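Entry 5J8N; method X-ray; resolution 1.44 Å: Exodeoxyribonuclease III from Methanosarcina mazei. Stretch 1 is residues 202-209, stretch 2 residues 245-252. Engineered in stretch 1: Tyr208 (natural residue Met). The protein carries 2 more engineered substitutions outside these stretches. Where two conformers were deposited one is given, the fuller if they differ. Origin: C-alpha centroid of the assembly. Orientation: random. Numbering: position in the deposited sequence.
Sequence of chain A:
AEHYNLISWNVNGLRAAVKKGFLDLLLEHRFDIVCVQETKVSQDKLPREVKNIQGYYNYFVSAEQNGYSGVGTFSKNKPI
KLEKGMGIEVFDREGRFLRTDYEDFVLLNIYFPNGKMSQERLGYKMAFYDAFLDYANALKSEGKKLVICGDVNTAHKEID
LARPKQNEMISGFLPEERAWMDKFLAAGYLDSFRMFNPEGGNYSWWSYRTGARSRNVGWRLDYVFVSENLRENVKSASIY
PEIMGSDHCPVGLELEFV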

# COMPACT_ATOMS: atom_id res chain seq x y z
N ASN A 202 -7.56 14.56 5.36
CA ASN A 202 -7.40 13.57 4.30
C ASN A 202 -6.82 12.29 4.87
O ASN A 202 -5.61 12.23 5.20
CB ASN A 202 -6.49 14.15 3.21
CG ASN A 202 -7.21 15.16 2.37
OD1 ASN A 202 -8.23 14.83 1.75
ND2 ASN A 202 -6.72 16.41 2.35
N TYR A 203 -7.72 11.30 5.07
CA TYR A 203 -7.36 10.07 5.74
C TYR A 203 -7.70 8.87 4.91
O TYR A 203 -8.53 8.93 3.98
CB TYR A 203 -8.09 10.00 7.10
CG TYR A 203 -7.96 11.24 7.93
CD1 TYR A 203 -6.70 11.80 8.19
CD2 TYR A 203 -9.08 11.87 8.48
CE1 TYR A 203 -6.58 12.96 8.94
CE2 TYR A 203 -8.98 13.02 9.26
CZ TYR A 203 -7.73 13.56 9.47
OH TYR A 203 -7.62 14.73 10.19
N SER A 204 -7.14 7.72 5.27
CA SER A 204 -7.43 6.48 4.53
C SER A 204 -7.81 5.35 5.45
O SER A 204 -7.98 4.23 4.97
CB SER A 204 -6.21 6.06 3.66
OG SER A 204 -5.11 5.70 4.53
N TRP A 205 -7.91 5.59 6.75
CA TRP A 205 -8.30 4.56 7.74
C TRP A 205 -9.11 5.19 8.83
O TRP A 205 -8.81 6.31 9.27
CB TRP A 205 -7.02 3.90 8.36
CG TRP A 205 -7.40 2.89 9.40
CD1 TRP A 205 -7.72 1.54 9.18
CD2 TRP A 205 -7.57 3.10 10.82
NE1 TRP A 205 -8.08 0.94 10.38
CE2 TRP A 205 -8.03 1.87 11.40
CE3 TRP A 205 -7.45 4.23 11.66
CZ2 TRP A 205 -8.28 1.72 12.75
CZ3 TRP A 205 -7.76 4.07 13.01
CH2 TRP A 205 -8.16 2.82 13.54
N TRP A 206 -10.13 4.45 9.27
CA TRP A 206 -10.94 4.87 10.40
C TRP A 206 -11.28 3.64 11.22
O TRP A 206 -11.50 2.56 10.64
CB TRP A 206 -12.27 5.54 10.00
CG TRP A 206 -12.12 6.69 8.99
CD1 TRP A 206 -12.20 8.00 9.26
CD2 TRP A 206 -11.89 6.58 7.58
NE1 TRP A 206 -12.01 8.76 8.10
CE2 TRP A 206 -11.82 7.88 7.06
CE3 TRP A 206 -11.73 5.48 6.70
CZ2 TRP A 206 -11.63 8.13 5.72
CZ3 TRP A 206 -11.51 5.74 5.35
CH2 TRP A 206 -11.47 7.07 4.89
N SER A 207 -11.35 3.79 12.53
CA SER A 207 -11.82 2.72 13.39
C SER A 207 -13.23 2.30 12.96
O SER A 207 -14.02 3.10 12.47
CB SER A 207 -11.81 3.22 14.84
OG SER A 207 -12.40 2.23 15.72
N TYR A 208 -13.56 1.02 13.19
CA TYR A 208 -14.96 0.58 13.08
C TYR A 208 -15.82 1.02 14.24
O TYR A 208 -17.02 0.74 14.27
CB TYR A 208 -15.00 -0.94 13.00
CG TYR A 208 -14.52 -1.61 11.73
CD1 TYR A 208 -15.25 -1.55 10.56
CD2 TYR A 208 -13.37 -2.37 11.75
CE1 TYR A 208 -14.79 -2.26 9.39
CE2 TYR A 208 -12.91 -3.09 10.64
CZ TYR A 208 -13.64 -3.01 9.47
OH TYR A 208 -13.21 -3.75 8.38
N ARG A 209 -15.26 1.70 15.23
CA ARG A 209 -16.04 2.26 16.33
C ARG A 209 -17.19 3.07 15.76
O ARG A 209 -16.99 3.83 14.78
CB ARG A 209 -15.17 3.16 17.23
CG ARG A 209 -14.23 2.47 18.20
CD ARG A 209 -13.36 3.53 18.96
NE ARG A 209 -12.61 4.39 18.03
CZ ARG A 209 -12.97 5.63 17.69
NH1 ARG A 209 -12.23 6.33 16.82
NH2 ARG A 209 -14.08 6.16 18.21
N GLY A 245 -16.24 -0.81 2.48
CA GLY A 245 -16.05 -2.26 2.57
C GLY A 245 -14.88 -2.71 3.42
O GLY A 245 -14.78 -3.90 3.70
N SER A 246 -14.04 -1.77 3.81
CA SER A 246 -12.92 -2.09 4.66
C SER A 246 -12.75 -0.99 5.70
O SER A 246 -13.41 0.08 5.62
CB SER A 246 -11.66 -2.17 3.78
OG SER A 246 -10.45 -2.32 4.53
N ASP A 247 -11.88 -1.18 6.68
CA ASP A 247 -11.53 -0.06 7.57
C ASP A 247 -10.64 0.95 6.89
O ASP A 247 -10.61 2.07 7.35
CB ASP A 247 -10.91 -0.56 8.92
CG ASP A 247 -9.73 -1.51 8.76
OD1 ASP A 247 -9.46 -2.11 7.70
OD2 ASP A 247 -9.02 -1.66 9.81
N HIS A 248 -9.91 0.55 5.85
CA HIS A 248 -9.19 1.50 5.00
C HIS A 248 -10.03 1.84 3.77
O HIS A 248 -10.88 1.03 3.35
CB HIS A 248 -7.88 0.91 4.46
CG HIS A 248 -6.88 0.56 5.51
ND1 HIS A 248 -5.67 1.21 5.62
CD2 HIS A 248 -6.90 -0.42 6.44
CE1 HIS A 248 -4.97 0.63 6.60
NE2 HIS A 248 -5.71 -0.34 7.11
N CYS A 249 -9.76 3.00 3.18
CA CYS A 249 -10.23 3.25 1.80
C CYS A 249 -9.05 3.22 0.87
O CYS A 249 -7.90 3.29 1.30
CB CYS A 249 -10.99 4.60 1.70
SG CYS A 249 -9.93 6.06 1.81
N PRO A 250 -9.28 3.14 -0.43
CA PRO A 250 -8.17 3.11 -1.38
C PRO A 250 -7.48 4.45 -1.52
O PRO A 250 -8.07 5.50 -1.21
CB PRO A 250 -8.84 2.73 -2.73
CG PRO A 250 -10.18 2.12 -2.33
CD PRO A 250 -10.59 2.89 -1.09
N VAL A 251 -6.27 4.38 -2.05
CA VAL A 251 -5.52 5.52 -2.53
C VAL A 251 -5.01 5.23 -3.92
O VAL A 251 -5.07 4.09 -4.39
CB VAL A 251 -4.32 5.86 -1.55
CG1 VAL A 251 -4.84 6.17 -0.16
CG2 VAL A 251 -3.31 4.71 -1.48
N GLY A 252 -4.59 6.25 -4.64
CA GLY A 252 -4.12 5.95 -5.98
C GLY A 252 -3.29 7.03 -6.59
O GLY A 252 -3.13 8.10 -6.02
O HOH W 1 -15.20 -4.00 6.53

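The two stretches meet through one short piece of paired backbone, a single bridge between Trp205 and His248, whose CA atoms lie 4.2 Å apart. Two hydrogen bonds flank it. Cys249 N donates to Ser204 O at 2.8 Å, and Trp206 N donates to Asp247 O at 3.1 Å. The same two carbonyls also receive CA-H...O contacts. His248 CA lies 3.0 Å from Ser204 O, and Trp205 CA lies 3.4 Å from Asp247 O. Each oxygen is thus approached by an amide and by a CA hydrogen.

One side-chain hydrogen bond crosses the contact. Trp205 NE1 donates to Asp247 OD2 at 2.8 Å. The carboxylate oxygen sits at the edge of the indole, near its plane, where the N-H points. Asp247 therefore binds stretch 1 through both its backbone and its side chain.

Aromatic contacts add to this. The edge of Trp205 faces the ring of His248, with Trp205 CD1 3.4 Å from His248 NE2 and the planes at 64°. Trp205 CB also lies over the imidazole face, in a CH-pi contact. Trp206 meets sulfur instead: its CH2 is 3.6 Å from Cys249 SG, which lies at the ring edge, not over the face.

Tyr208 is an engineered residue; the natural one is Met. Its ring covers Asp247 CB, with Tyr208 CE2 3.7 Å from that carbon, a CH-pi contact. The O of water 1 lies 2.7 Å from Tyr208 OH, a hydrogen bond of undecided direction, and the water donates a weak bond from the same O to Gly245 O at 2.9 Å, linking the stretches.

Ser204 CB makes a looser apolar contact with Val251 CG1 at 4.1 Å. Within stretch 2, His248 N donates to Ser246 OG at 3.2 Å. This bond, from a backbone amide to a side chain, spans Asp247. In all, the contact buries 471 Å², both sides summed.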